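Local coordinates for protein DNA polymerase (Pyrobaculum calidifontis, PDB 5MDN) that probably catalyses DNA-directed DNA synthesis, adding deoxyribonucleotides from their triphosphates to a DNA strand and releasing diphosphate, as a magnesium-binding family B polymerase, at residues Gly14-Val19 and Arg37-Phe42; Tyr43-Lys48 and Asp107-Asp112; Ser56-Val61 and Arg93-Ala98; Pro63-Glu68 and Val85-Glu90. One frame throughout, in Å; residues are numbered along the deposited sequence.

Contact 1 (Gly14-Val19 and Arg37-Phe42)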
loop_
_atom_site.group_PDB
_atom_site.type_symbol
_atom_site.label_atom_id
_atom_site.label_comp_id
_atom_site.label_asym_id
_atom_site.label_seq_id
_atom_site.Cartn_x
_atom_site.Cartn_y
_atom_site.Cartn_z
ATOM N N GLY A 14 12.384 -31.723 11.677
ATOM C CA GLY A 14 12.216 -32.734 12.703
ATOM C C GLY A 14 12.103 -32.202 14.119
ATOM O O GLY A 14 12.931 -32.521 14.978
ATOM N N GLY A 15 11.080 -31.390 14.375
ATOM C CA GLY A 15 10.787 -30.924 15.715
ATOM C C GLY A 15 11.657 -29.807 16.245
ATOM O O GLY A 15 11.553 -29.480 17.434
ATOM N N VAL A 16 12.508 -29.202 15.414
ATOM C CA VAL A 16 13.315 -28.057 15.811
ATOM C C VAL A 16 13.219 -26.997 14.721
ATOM O O VAL A 16 13.562 -27.266 13.566
ATOM C CB VAL A 16 14.786 -28.426 16.080
ATOM C CG1 VAL A 16 15.256 -29.516 15.137
ATOM C CG2 VAL A 16 15.678 -27.196 15.961
ATOM N N PRO A 17 12.750 -25.787 15.026
ATOM C CA PRO A 17 12.554 -24.779 13.980
ATOM C C PRO A 17 13.870 -24.146 13.562
ATOM O O PRO A 17 14.751 -23.886 14.385
ATOM C CB PRO A 17 11.629 -23.754 14.648
ATOM C CG PRO A 17 11.957 -23.861 16.098
ATOM C CD PRO A 17 12.351 -25.295 16.355
ATOM N N GLU A 18 13.994 -23.901 12.261
ATOM C CA GLU A 18 15.239 -23.446 11.657
ATOM C C GLU A 18 14.959 -22.214 10.806
ATOM O O GLU A 18 14.168 -22.281 9.860
ATOM C CB GLU A 18 15.851 -24.572 10.823
ATOM C CG GLU A 18 17.118 -24.216 10.111
ATOM C CD GLU A 18 17.681 -25.379 9.318
ATOM O OE1 GLU A 18 17.987 -26.424 9.932
ATOM O OE2 GLU A 18 17.818 -25.251 8.083
ATOM N N VAL A 19 15.614 -21.098 11.132
ATOM C CA VAL A 19 15.408 -19.833 10.430
ATOM C C VAL A 19 16.412 -19.713 9.292
ATOM O O VAL A 19 17.614 -19.938 9.484
ATOM C CB VAL A 19 15.535 -18.642 11.396
ATOM C CG1 VAL A 19 15.255 -17.336 10.671
ATOM C CG2 VAL A 19 14.603 -18.813 12.579
ATOM N N ARG A 37 19.322 -22.471 16.553
ATOM C CA ARG A 37 19.291 -22.353 18.005
ATOM C C ARG A 37 18.181 -21.448 18.529
ATOM O O ARG A 37 17.817 -21.566 19.706
ATOM C CB ARG A 37 20.659 -21.876 18.505
ATOM C CG ARG A 37 21.712 -22.964 18.345
ATOM C CD ARG A 37 23.064 -22.622 18.944
ATOM N NE ARG A 37 23.971 -23.761 18.812
ATOM C CZ ARG A 37 24.786 -23.954 17.780
ATOM N NH1 ARG A 37 24.822 -23.077 16.787
ATOM N NH2 ARG A 37 25.566 -25.026 17.740
ATOM N N PHE A 38 17.642 -20.550 17.707
ATOM C CA PHE A 38 16.550 -19.696 18.154
ATOM C C PHE A 38 15.257 -20.499 18.275
ATOM O O PHE A 38 15.034 -21.470 17.549
ATOM C CB PHE A 38 16.352 -18.530 17.186
ATOM C CG PHE A 38 15.422 -17.468 17.697
ATOM C CD1 PHE A 38 15.833 -16.584 18.684
ATOM C CD2 PHE A 38 14.136 -17.354 17.195
ATOM C CE1 PHE A 38 14.979 -15.606 19.158
ATOM C CE2 PHE A 38 13.278 -16.379 17.665
ATOM C CZ PHE A 38 13.699 -15.504 18.649
ATOM N N ARG A 39 14.393 -20.075 19.198
ATOM C CA ARG A 39 13.138 -20.765 19.471
ATOM C C ARG A 39 12.060 -19.749 19.819
ATOM O O ARG A 39 12.360 -18.712 20.425
ATOM C CB ARG A 39 13.288 -21.793 20.603
ATOM C CG ARG A 39 14.290 -22.890 20.282
ATOM C CD ARG A 39 14.047 -24.171 21.050
ATOM N NE ARG A 39 14.403 -25.334 20.242
ATOM C CZ ARG A 39 15.651 -25.696 19.953
ATOM N NH1 ARG A 39 16.677 -24.987 20.404
ATOM N NH2 ARG A 39 15.873 -26.770 19.208
ATOM N N PRO A 40 10.806 -20.015 19.457
ATOM C CA PRO A 40 9.733 -19.051 19.724
ATOM C C PRO A 40 9.379 -18.993 21.202
ATOM O O PRO A 40 9.650 -19.914 21.976
ATOM C CB PRO A 40 8.562 -19.586 18.894
ATOM C CG PRO A 40 8.817 -21.053 18.805
ATOM C CD PRO A 40 10.311 -21.225 18.777
ATOM N N TYR A 41 8.749 -17.885 21.586
ATOM C CA TYR A 41 8.417 -17.641 22.983
ATOM C C TYR A 41 7.313 -16.596 23.068
ATOM O O TYR A 41 6.995 -15.914 22.091
ATOM C CB TYR A 41 9.651 -17.191 23.773
ATOM C CG TYR A 41 10.214 -15.862 23.322
ATOM C CD1 TYR A 41 9.746 -14.665 23.857
ATOM C CD2 TYR A 41 11.209 -15.801 22.356
ATOM C CE1 TYR A 41 10.257 -13.448 23.444
ATOM C CE2 TYR A 41 11.726 -14.589 21.939
ATOM C CZ TYR A 41 11.246 -13.416 22.487
ATOM O OH TYR A 41 11.758 -12.206 22.076
ATOM N N PHE A 42 6.728 -16.486 24.259
ATOM C CA PHE A 42 5.840 -15.383 24.594
ATOM C C PHE A 42 5.927 -15.133 26.094
ATOM O O PHE A 42 6.435 -15.963 26.853
ATOM C CB PHE A 42 4.396 -15.666 24.161
ATOM C CG PHE A 42 3.744 -16.801 24.903
ATOM C CD1 PHE A 42 3.948 -18.114 24.512
ATOM C CD2 PHE A 42 2.911 -16.549 25.980
ATOM C CE1 PHE A 42 3.341 -19.156 25.195
ATOM C CE2 PHE A 42 2.303 -17.585 26.664
ATOM C CZ PHE A 42 2.518 -18.889 26.271
#
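Two small van der Waals meetings carry this junction, and no hydrogen bond crosses it. Pro17 and Pro40 approach tip to tip, Pro17 CG lying 4.1 Å from Pro40 CD. Rigid rings suit such a place, because each presents a compact carbon surface and brings no backbone N-H that would need a partner. Beside them the branch of Val16 set anti to its backbone N meets the end of Arg39, with Val16 CG2 3.3 Å from Arg39 NH2. The guanidinium comes in obliquely, and Pro17 CD also borders it, 4.4 Å from Arg39 NE. Arg39 gets there by setting CG anti to its carbonyl carbon and then bending its chain at chi3 (146°). Farther out, Tyr115 of helix 115-123 touches both prolines, and the ring of Phe38 meets that of Tyr119 edge-to-face. Arg39 NE has a long, weak ion pair with Glu65. The contact thus joins the beginning of strand 17-24 in one sheet to the residues leading into strand 41-46 in another. With no hydrogen bond or salt bridge between the segments, the fit rests on shape, and the charge of Arg39 probably looks to Glu65 for what electrostatic balance it has here.

Contact 2 (Tyr43-Lys48 and Asp107-Asp112)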
loop_
_atom_site.group_PDB
_atom_site.type_symbol
_atom_site.label_atom_id
_atom_site.label_comp_id
_atom_site.label_asym_id
_atom_site.label_seq_id
_atom_site.Cartn_x
_atom_site.Cartn_y
_atom_site.Cartn_z
ATOM N N TYR A 43 5.422 -13.979 26.515
ATOM C CA TYR A 43 5.476 -13.569 27.910
ATOM C C TYR A 43 4.138 -13.803 28.600
ATOM O O TYR A 43 3.077 -13.793 27.970
ATOM C CB TYR A 43 5.864 -12.094 28.043
ATOM C CG TYR A 43 7.211 -11.745 27.454
ATOM C CD1 TYR A 43 8.384 -12.245 28.002
ATOM C CD2 TYR A 43 7.309 -10.898 26.359
ATOM C CE1 TYR A 43 9.618 -11.920 27.467
ATOM C CE2 TYR A 43 8.537 -10.566 25.819
ATOM C CZ TYR A 43 9.687 -11.079 26.377
ATOM O OH TYR A 43 10.911 -10.750 25.840
ATOM N N ALA A 44 4.205 -14.024 29.911
ATOM C CA ALA A 44 3.027 -14.182 30.752
ATOM C C ALA A 44 3.232 -13.341 32.001
ATOM O O ALA A 44 4.199 -13.553 32.738
ATOM C CB ALA A 44 2.807 -15.652 31.116
ATOM N N LYS A 45 2.323 -12.398 32.248
ATOM C CA LYS A 45 2.474 -11.464 33.361
ATOM C C LYS A 45 1.955 -12.120 34.637
ATOM O O LYS A 45 0.749 -12.347 34.785
ATOM C CB LYS A 45 1.764 -10.148 33.051
ATOM C CG LYS A 45 2.194 -8.987 33.940
ATOM C CD LYS A 45 1.501 -7.682 33.559
ATOM C CE LYS A 45 -0.013 -7.794 33.528
ATOM N NZ LYS A 45 -0.620 -6.526 33.030
ATOM N N CYS A 46 2.866 -12.405 35.563
ATOM C CA CYS A 46 2.569 -13.169 36.766
ATOM C C CYS A 46 2.306 -12.264 37.963
ATOM O O CYS A 46 2.990 -11.253 38.156
ATOM C CB CYS A 46 3.728 -14.114 37.090
ATOM S SG CYS A 46 5.308 -13.268 37.260
ATOM N N ASP A 47 1.309 -12.636 38.761
ATOM C CA ASP A 47 1.161 -12.066 40.094
ATOM C C ASP A 47 2.021 -12.801 41.123
ATOM O O ASP A 47 2.616 -12.165 41.999
ATOM C CB ASP A 47 -0.318 -12.064 40.503
ATOM C CG ASP A 47 -0.935 -13.455 40.522
ATOM O OD1 ASP A 47 -0.200 -14.450 40.724
ATOM O OD2 ASP A 47 -2.169 -13.548 40.340
ATOM N N LYS A 48 2.090 -14.128 41.039
ATOM C CA LYS A 48 3.106 -14.916 41.728
ATOM C C LYS A 48 3.891 -15.687 40.676
ATOM O O LYS A 48 3.299 -16.281 39.769
ATOM C CB LYS A 48 2.491 -15.877 42.753
ATOM C CG LYS A 48 2.335 -15.302 44.158
ATOM C CD LYS A 48 1.195 -14.301 44.244
ATOM C CE LYS A 48 1.087 -13.726 45.648
ATOM N NZ LYS A 48 -0.081 -12.816 45.806
ATOM N N ASP A 107 -2.257 -12.142 32.348
ATOM C CA ASP A 107 -2.369 -11.814 30.933
ATOM C C ASP A 107 -1.128 -12.305 30.200
ATOM O O ASP A 107 -0.064 -12.487 30.795
ATOM C CB ASP A 107 -2.556 -10.307 30.729
ATOM C CG ASP A 107 -3.426 -9.983 29.531
ATOM O OD1 ASP A 107 -3.454 -10.793 28.579
ATOM O OD2 ASP A 107 -4.077 -8.918 29.539
ATOM N N VAL A 108 -1.274 -12.484 28.889
ATOM C CA VAL A 108 -0.206 -12.986 28.032
ATOM C C VAL A 108 0.072 -11.960 26.942
ATOM O O VAL A 108 -0.830 -11.253 26.484
ATOM C CB VAL A 108 -0.555 -14.360 27.416
ATOM C CG1 VAL A 108 -0.617 -15.424 28.499
ATOM C CG2 VAL A 108 -1.875 -14.288 26.661
ATOM N N TYR A 109 1.339 -11.870 26.534
ATOM C CA TYR A 109 1.776 -10.807 25.642
ATOM C C TYR A 109 2.754 -11.342 24.605
ATOM O O TYR A 109 3.531 -12.262 24.874
ATOM C CB TYR A 109 2.423 -9.660 26.427
ATOM C CG TYR A 109 1.471 -8.974 27.379
ATOM C CD1 TYR A 109 0.544 -8.049 26.917
ATOM C CD2 TYR A 109 1.489 -9.263 28.736
ATOM C CE1 TYR A 109 -0.334 -7.425 27.785
ATOM C CE2 TYR A 109 0.616 -8.644 29.611
ATOM C CZ TYR A 109 -0.293 -7.726 29.129
ATOM O OH TYR A 109 -1.164 -7.105 29.994
ATOM N N GLU A 110 2.700 -10.744 23.411
ATOM C CA GLU A 110 3.612 -11.045 22.304
ATOM C C GLU A 110 3.550 -12.509 21.879
ATOM O O GLU A 110 4.558 -13.089 21.467
ATOM C CB GLU A 110 5.054 -10.653 22.642
ATOM C CG GLU A 110 5.231 -9.196 23.026
ATOM C CD GLU A 110 6.686 -8.773 23.038
ATOM O OE1 GLU A 110 7.537 -9.555 22.563
ATOM O OE2 GLU A 110 6.979 -7.658 23.519
ATOM N N ALA A 111 2.374 -13.121 21.968
ATOM C CA ALA A 111 2.198 -14.499 21.536
ATOM C C ALA A 111 1.870 -14.631 20.054
ATOM O O ALA A 111 1.936 -15.743 19.519
ATOM C CB ALA A 111 1.097 -15.169 22.361
ATOM N N ASP A 112 1.518 -13.535 19.381
ATOM C CA ASP A 112 1.069 -13.571 17.994
ATOM C C ASP A 112 2.078 -12.944 17.035
ATOM O O ASP A 112 1.699 -12.422 15.984
ATOM C CB ASP A 112 -0.285 -12.878 17.858
ATOM C CG ASP A 112 -0.233 -11.418 18.255
ATOM O OD1 ASP A 112 0.555 -11.075 19.162
ATOM O OD2 ASP A 112 -0.976 -10.613 17.656
#
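Lys45 sets CG anti to its backbone N (chi1 -163°), runs straight through chi2, and bends at chi3 (54°), which turns NZ across the neighbouring strand. Tyr109 holds CG anti to its carbonyl carbon, so its hydroxyl lies where the lysine arrives. Lys45 NZ donates to Tyr109 OH over 3.1 Å, and Lys45 CB sits at the edge of the ring, in its plane, 3.9 Å from Tyr109 CE2. A long aliphatic chain with a charged tip suits this position, greasy beside the ring and polar at the hydroxyl.

Beneath the side chains the backbones run antiparallel. Tyr43 and Tyr109 form a hydrogen-bonded pair: Tyr43 N reaches Tyr109 O at 3.0 Å within the carbonyl plane, whereas Tyr109 N meets Tyr43 O from above its plane, also at 3.0 Å. Lys45 N adds a nearly straight bond of 2.8 Å to Asp107 O. On the other face, Ala44 CB and Val108 CG1 pack 4.3 Å apart, a small alanine and a compact, branched valine on the face where helix 92-100 lies against Val108.

Glu110, at positive phi, follows the last strand residue. Its carboxylate stands at the edge of the Tyr43 ring, the two planes 77° apart, with Glu110 OE1 3.6 Å from Tyr43 CE2. That acid is also tied to Arg118 by a salt bridge and to Ala389 N by a hydrogen bond. Pairing of the first strand with the last, at the sheet's edge, is characteristic of the ferredoxin-like (RRM-like) beta-alpha-beta-beta-alpha-beta fold.

Contact 3 (Ser56-Val61 and Arg93-Ala98)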
loop_
_atom_site.group_PDB
_atom_site.type_symbol
_atom_site.label_atom_id
_atom_site.label_comp_id
_atom_site.label_asym_id
_atom_site.label_seq_id
_atom_site.Cartn_x
_atom_site.Cartn_y
_atom_site.Cartn_z
ATOM N N SER A 56 5.426 -27.310 34.161
ATOM C CA SER A 56 4.752 -28.604 34.224
ATOM C C SER A 56 3.278 -28.482 33.859
ATOM O O SER A 56 2.709 -29.387 33.237
ATOM C CB SER A 56 4.906 -29.212 35.613
ATOM O OG SER A 56 4.287 -30.486 35.670
ATOM N N TYR A 57 2.637 -27.378 34.249
ATOM C CA TYR A 57 1.244 -27.162 33.871
ATOM C C TYR A 57 1.107 -27.025 32.361
ATOM O O TYR A 57 0.204 -27.606 31.751
ATOM C CB TYR A 57 0.688 -25.925 34.577
ATOM C CG TYR A 57 -0.714 -25.559 34.139
ATOM C CD1 TYR A 57 -1.823 -26.161 34.719
ATOM C CD2 TYR A 57 -0.930 -24.607 33.149
ATOM C CE1 TYR A 57 -3.107 -25.831 34.322
ATOM C CE2 TYR A 57 -2.207 -24.270 32.745
ATOM C CZ TYR A 57 -3.292 -24.885 33.335
ATOM O OH TYR A 57 -4.567 -24.552 32.935
ATOM N N LEU A 58 1.990 -26.241 31.738
ATOM C CA LEU A 58 1.932 -26.053 30.295
ATOM C C LEU A 58 2.377 -27.289 29.522
ATOM O O LEU A 58 1.991 -27.448 28.360
ATOM C CB LEU A 58 2.785 -24.848 29.898
ATOM C CG LEU A 58 2.126 -23.500 30.191
ATOM C CD1 LEU A 58 3.014 -22.353 29.751
ATOM C CD2 LEU A 58 0.760 -23.413 29.529
ATOM N N SER A 59 3.181 -28.161 30.132
ATOM C CA SER A 59 3.685 -29.342 29.438
ATOM C C SER A 59 2.596 -30.353 29.095
ATOM O O SER A 59 2.849 -31.253 28.286
ATOM C CB SER A 59 4.768 -30.016 30.279
ATOM O OG SER A 59 5.966 -29.259 30.271
ATOM N N ARG A 60 1.403 -30.240 29.681
ATOM C CA ARG A 60 0.333 -31.180 29.368
ATOM C C ARG A 60 -0.366 -30.872 28.050
ATOM O O ARG A 60 -1.046 -31.751 27.511
ATOM C CB ARG A 60 -0.710 -31.203 30.487
ATOM C CG ARG A 60 -1.477 -29.901 30.652
ATOM C CD ARG A 60 -2.917 -30.144 31.060
ATOM N NE ARG A 60 -3.809 -30.158 29.905
ATOM C CZ ARG A 60 -4.190 -31.260 29.266
ATOM N NH1 ARG A 60 -3.759 -32.446 29.673
ATOM N NH2 ARG A 60 -5.007 -31.176 28.226
ATOM N N VAL A 61 -0.230 -29.654 27.527
ATOM C CA VAL A 61 -0.956 -29.262 26.323
ATOM C C VAL A 61 -0.030 -29.285 25.111
ATOM O O VAL A 61 -0.481 -29.496 23.980
ATOM C CB VAL A 61 -1.616 -27.879 26.503
ATOM C CG1 VAL A 61 -0.572 -26.775 26.566
ATOM C CG2 VAL A 61 -2.629 -27.616 25.397
ATOM N N ARG A 93 -0.089 -21.137 19.983
ATOM C CA ARG A 93 -1.491 -20.848 20.281
ATOM C C ARG A 93 -2.015 -21.740 21.400
ATOM O O ARG A 93 -2.683 -21.265 22.325
ATOM C CB ARG A 93 -2.365 -21.020 19.036
ATOM C CG ARG A 93 -2.268 -19.925 17.987
ATOM C CD ARG A 93 -3.041 -18.685 18.436
ATOM N NE ARG A 93 -2.954 -17.592 17.471
ATOM C CZ ARG A 93 -3.715 -17.513 16.384
ATOM N NH1 ARG A 93 -4.613 -18.458 16.140
ATOM N NH2 ARG A 93 -3.584 -16.494 15.542
ATOM N N LYS A 94 -1.736 -23.045 21.319
ATOM C CA LYS A 94 -2.147 -23.964 22.377
ATOM C C LYS A 94 -1.594 -23.527 23.726
ATOM O O LYS A 94 -2.301 -23.571 24.740
ATOM C CB LYS A 94 -1.696 -25.386 22.042
ATOM C CG LYS A 94 -2.386 -25.986 20.828
ATOM C CD LYS A 94 -1.991 -27.440 20.633
ATOM C CE LYS A 94 -0.575 -27.564 20.090
ATOM N NZ LYS A 94 -0.228 -28.977 19.764
ATOM N N LEU A 95 -0.329 -23.104 23.758
ATOM C CA LEU A 95 0.278 -22.686 25.016
ATOM C C LEU A 95 -0.257 -21.333 25.468
ATOM O O LEU A 95 -0.425 -21.101 26.669
ATOM C CB LEU A 95 1.796 -22.651 24.873
ATOM C CG LEU A 95 2.414 -24.001 24.512
ATOM C CD1 LEU A 95 3.813 -23.828 23.962
ATOM C CD2 LEU A 95 2.430 -24.914 25.725
ATOM N N ARG A 96 -0.522 -20.426 24.523
ATOM C CA ARG A 96 -1.092 -19.125 24.868
ATOM C C ARG A 96 -2.414 -19.277 25.613
ATOM O O ARG A 96 -2.595 -18.721 26.703
ATOM C CB ARG A 96 -1.284 -18.284 23.606
ATOM C CG ARG A 96 -2.275 -17.142 23.778
ATOM C CD ARG A 96 -2.312 -16.238 22.558
ATOM N NE ARG A 96 -3.416 -15.285 22.625
ATOM C CZ ARG A 96 -3.391 -14.074 22.079
ATOM N NH1 ARG A 96 -2.310 -13.657 21.434
ATOM N NH2 ARG A 96 -4.444 -13.275 22.187
ATOM N N GLU A 97 -3.357 -20.018 25.029
ATOM C CA GLU A 97 -4.668 -20.175 25.648
ATOM C C GLU A 97 -4.575 -20.951 26.956
ATOM O O GLU A 97 -5.216 -20.587 27.950
ATOM C CB GLU A 97 -5.617 -20.867 24.673
ATOM C CG GLU A 97 -5.913 -20.053 23.423
ATOM C CD GLU A 97 -6.481 -20.897 22.298
ATOM O OE1 GLU A 97 -6.500 -22.138 22.438
ATOM O OE2 GLU A 97 -6.913 -20.318 21.278
ATOM N N ALA A 98 -3.791 -22.032 26.971
ATOM C CA ALA A 98 -3.632 -22.819 28.189
ATOM C C ALA A 98 -2.972 -22.009 29.298
ATOM O O ALA A 98 -3.304 -22.176 30.477
ATOM C CB ALA A 98 -2.822 -24.081 27.897
#
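The close-packed part consists of four aliphatic side chains, Leu58 and Val61 against Leu95 and Ala98. Val61 is the wedge. Its CG1 takes the crowded position between backbone N and carbonyl carbon (chi1 69°) and thereby enters the angle between Leu95 CD2, 3.6 Å away, and Ala98 CB, 3.8 Å away. Leu58 approaches the same alanine from another side, its CD2 4.0 Å from Ala98 CB, while Leu58 CB meets Leu95 CD2 at 4.2 Å. Alanine suits the middle of this cluster, since one methyl lets two branched neighbours come close to the helix backbone. The spacing of Leu95 and Ala98, three residues along helix 92-100, puts both on the side that faces residues 58 to 61. The backbone at Val61 is held by a bond from Val61 N to Leu58 O at 3.2 Å, a turn of the chain between Leu58 and Val61.

These are the two helices of a ferredoxin-like (RRM-like) fold, packed next to each other on one face of the four-stranded antiparallel sheet; Leu58 and Leu95 both rest on Val64 of that sheet.

Away from the sheet the contact thins. Tyr57 CG stands anti to its backbone N, carrying the ring alongside helix 92-100 so that its edge, through Tyr57 CE2, meets Ala98 O in the ring plane at 3.3 Å. At the other margin Lys94 offers just its first carbon, Lys94 CB lying 4.1 Å from Val61 CG2, while the rest of the chain of this exposed residue, bent at chi3, ends in a weak, long ion pair with Asp91.

Contact 4 (Pro63-Glu68 and Val85-Glu90)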
loop_
_atom_site.group_PDB
_atom_site.type_symbol
_atom_site.label_atom_id
_atom_site.label_comp_id
_atom_site.label_asym_id
_atom_site.label_seq_id
_atom_site.Cartn_x
_atom_site.Cartn_y
_atom_site.Cartn_z
ATOM N N PRO A 63 4.642 -29.514 24.087
ATOM C CA PRO A 63 6.013 -29.543 24.613
ATOM C C PRO A 63 6.557 -28.138 24.826
ATOM O O PRO A 63 6.328 -27.234 24.020
ATOM C CB PRO A 63 6.796 -30.292 23.527
ATOM C CG PRO A 63 5.994 -30.108 22.286
ATOM C CD PRO A 63 4.561 -30.085 22.732
ATOM N N VAL A 64 7.283 -27.964 25.928
ATOM C CA VAL A 64 7.829 -26.674 26.331
ATOM C C VAL A 64 9.341 -26.804 26.456
ATOM O O VAL A 64 9.838 -27.745 27.085
ATOM C CB VAL A 64 7.214 -26.186 27.656
ATOM C CG1 VAL A 64 7.824 -24.856 28.071
ATOM C CG2 VAL A 64 5.702 -26.068 27.526
ATOM N N GLU A 65 10.068 -25.863 25.851
ATOM C CA GLU A 65 11.524 -25.874 25.951
ATOM C C GLU A 65 11.986 -25.409 27.326
ATOM O O GLU A 65 12.846 -26.041 27.950
ATOM C CB GLU A 65 12.132 -24.997 24.854
ATOM C CG GLU A 65 13.647 -25.080 24.754
ATOM C CD GLU A 65 14.118 -26.296 23.982
ATOM O OE1 GLU A 65 13.389 -26.745 23.073
ATOM O OE2 GLU A 65 15.219 -26.803 24.285
ATOM N N ALA A 66 11.419 -24.310 27.819
ATOM C CA ALA A 66 11.781 -23.763 29.120
ATOM C C ALA A 66 10.726 -22.743 29.522
ATOM O O ALA A 66 9.916 -22.302 28.703
ATOM C CB ALA A 66 13.175 -23.126 29.099
ATOM N N VAL A 67 10.745 -22.379 30.802
ATOM C CA VAL A 67 9.955 -21.272 31.334
ATOM C C VAL A 67 10.885 -20.440 32.205
ATOM O O VAL A 67 11.252 -20.861 33.309
ATOM C CB VAL A 67 8.735 -21.749 32.134
ATOM C CG1 VAL A 67 8.050 -20.570 32.802
ATOM C CG2 VAL A 67 7.758 -22.479 31.225
ATOM N N GLU A 68 11.283 -19.276 31.706
ATOM C CA GLU A 68 12.200 -18.398 32.416
ATOM C C GLU A 68 11.440 -17.265 33.097
ATOM O O GLU A 68 10.302 -16.944 32.745
ATOM C CB GLU A 68 13.248 -17.823 31.458
ATOM C CG GLU A 68 14.077 -18.876 30.738
ATOM C CD GLU A 68 15.007 -18.275 29.702
ATOM O OE1 GLU A 68 14.953 -17.044 29.497
ATOM O OE2 GLU A 68 15.785 -19.034 29.087
ATOM N N VAL A 85 8.766 -20.607 26.578
ATOM C CA VAL A 85 9.506 -20.884 25.353
ATOM C C VAL A 85 8.992 -22.203 24.788
ATOM O O VAL A 85 9.212 -23.271 25.374
ATOM C CB VAL A 85 11.019 -20.936 25.599
ATOM C CG1 VAL A 85 11.766 -21.102 24.283
ATOM C CG2 VAL A 85 11.479 -19.678 26.324
ATOM N N ALA A 86 8.307 -22.130 23.650
ATOM C CA ALA A 86 7.811 -23.312 22.968
ATOM C C ALA A 86 8.926 -23.989 22.177
ATOM O O ALA A 86 9.980 -23.404 21.909
ATOM C CB ALA A 86 6.658 -22.951 22.032
ATOM N N LYS A 87 8.683 -25.247 21.805
ATOM C CA LYS A 87 9.655 -25.966 20.988
ATOM C C LYS A 87 9.520 -25.605 19.515
ATOM O O LYS A 87 10.531 -25.441 18.824
ATOM C CB LYS A 87 9.512 -27.478 21.186
ATOM C CG LYS A 87 10.181 -28.007 22.451
ATOM C CD LYS A 87 10.333 -29.522 22.406
ATOM C CE LYS A 87 11.470 -29.951 21.485
ATOM N NZ LYS A 87 12.741 -30.184 22.231
ATOM N N VAL A 88 8.293 -25.465 19.018
ATOM C CA VAL A 88 8.064 -25.085 17.624
ATOM C C VAL A 88 6.998 -23.993 17.575
ATOM O O VAL A 88 6.156 -23.909 18.480
ATOM C CB VAL A 88 7.660 -26.299 16.771
ATOM C CG1 VAL A 88 8.828 -27.268 16.631
ATOM C CG2 VAL A 88 6.451 -26.995 17.363
ATOM N N PRO A 89 7.003 -23.132 16.550
ATOM C CA PRO A 89 6.028 -22.025 16.512
ATOM C C PRO A 89 4.575 -22.467 16.481
ATOM O O PRO A 89 3.704 -21.729 16.959
ATOM C CB PRO A 89 6.405 -21.271 15.230
ATOM C CG PRO A 89 7.830 -21.621 14.979
ATOM C CD PRO A 89 8.002 -23.029 15.472
ATOM N N GLU A 90 4.279 -23.633 15.902
ATOM C CA GLU A 90 2.892 -24.064 15.757
ATOM C C GLU A 90 2.189 -24.215 17.103
ATOM O O GLU A 90 0.978 -23.983 17.198
ATOM C CB GLU A 90 2.834 -25.365 14.955
ATOM C CG GLU A 90 3.309 -25.219 13.505
ATOM C CD GLU A 90 4.824 -25.275 13.353
ATOM O OE1 GLU A 90 5.536 -24.737 14.226
ATOM O OE2 GLU A 90 5.300 -25.845 12.347
#
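Val85 does most of the backbone work. Val85 N donates to Ala66 O at 3.0 Å, in the carbonyl plane, as expected of an antiparallel hydrogen-bonded pair. Its own carbonyl is shared: Glu65 N bonds to Val85 O at 2.8 Å, nearly along the C=O axis, and Ala66 N adds a weak bond at 3.5 Å. Two residues thus face one, a classic beta bulge, and Glu65 takes the helix-like backbone angles usual for the first position of such a bulge. The side chain of Val85 lies against the bulge, Val85 CG1 being 4.0 Å from Glu65 CB. A beta-branched residue suits this extended strand, and the small Ala66 beside it adds little bulk.

Ala86 comes next, opposite Val64 in a non-hydrogen-bonded pair; between it and the Ala66–Val85 pair the register shifts by one. Their side chains diverge, yet each meets helix 92-100, where the methyl of Ala86 allows close approach. Lys87 then leaves the strand. Bends at chi3 and chi4 bring it across Glu65 at about a right angle, and a salt bridge of 3.6 Å joins Lys87 NZ to Glu65 OE1. The glutamate meets it by setting CG anti to its backbone N and folding at chi2 (81°). On the way the lysine's carbons pass Pro63, with Lys87 CD 3.8 Å from Pro63 CB. Beyond, Val88 and Pro89 turn to strand 5-12.

With Arg39 also nearby, two positive groups probably help keep this acid ionised, and its rather long salt bridge would tether the bulge only modestly.

All four contacts lie on one side of the chain's centre, in the N-terminal region. Contact 1 comes first along the chain; contact 3 is nested in the loop closed by contact 2, and contact 4 within contact 3. Contacts 2 and 4 mark opposite margins of one antiparallel sheet, about 14 Å apart between centres, joined through strands 41-46 and 77-86, neighbours at the centre of the sheet. Contact 3 supplies the helical layer, its centre about 9 Å from that of contact 4, where Leu95 packs on Ala86. Contact 1, its centre about 8 Å from that of contact 4, joins this ferredoxin-like unit to the neighbouring five-stranded sheet. Phe42 of contact 1 touches contacts 2 and 3, linking the junction to sheet and helices.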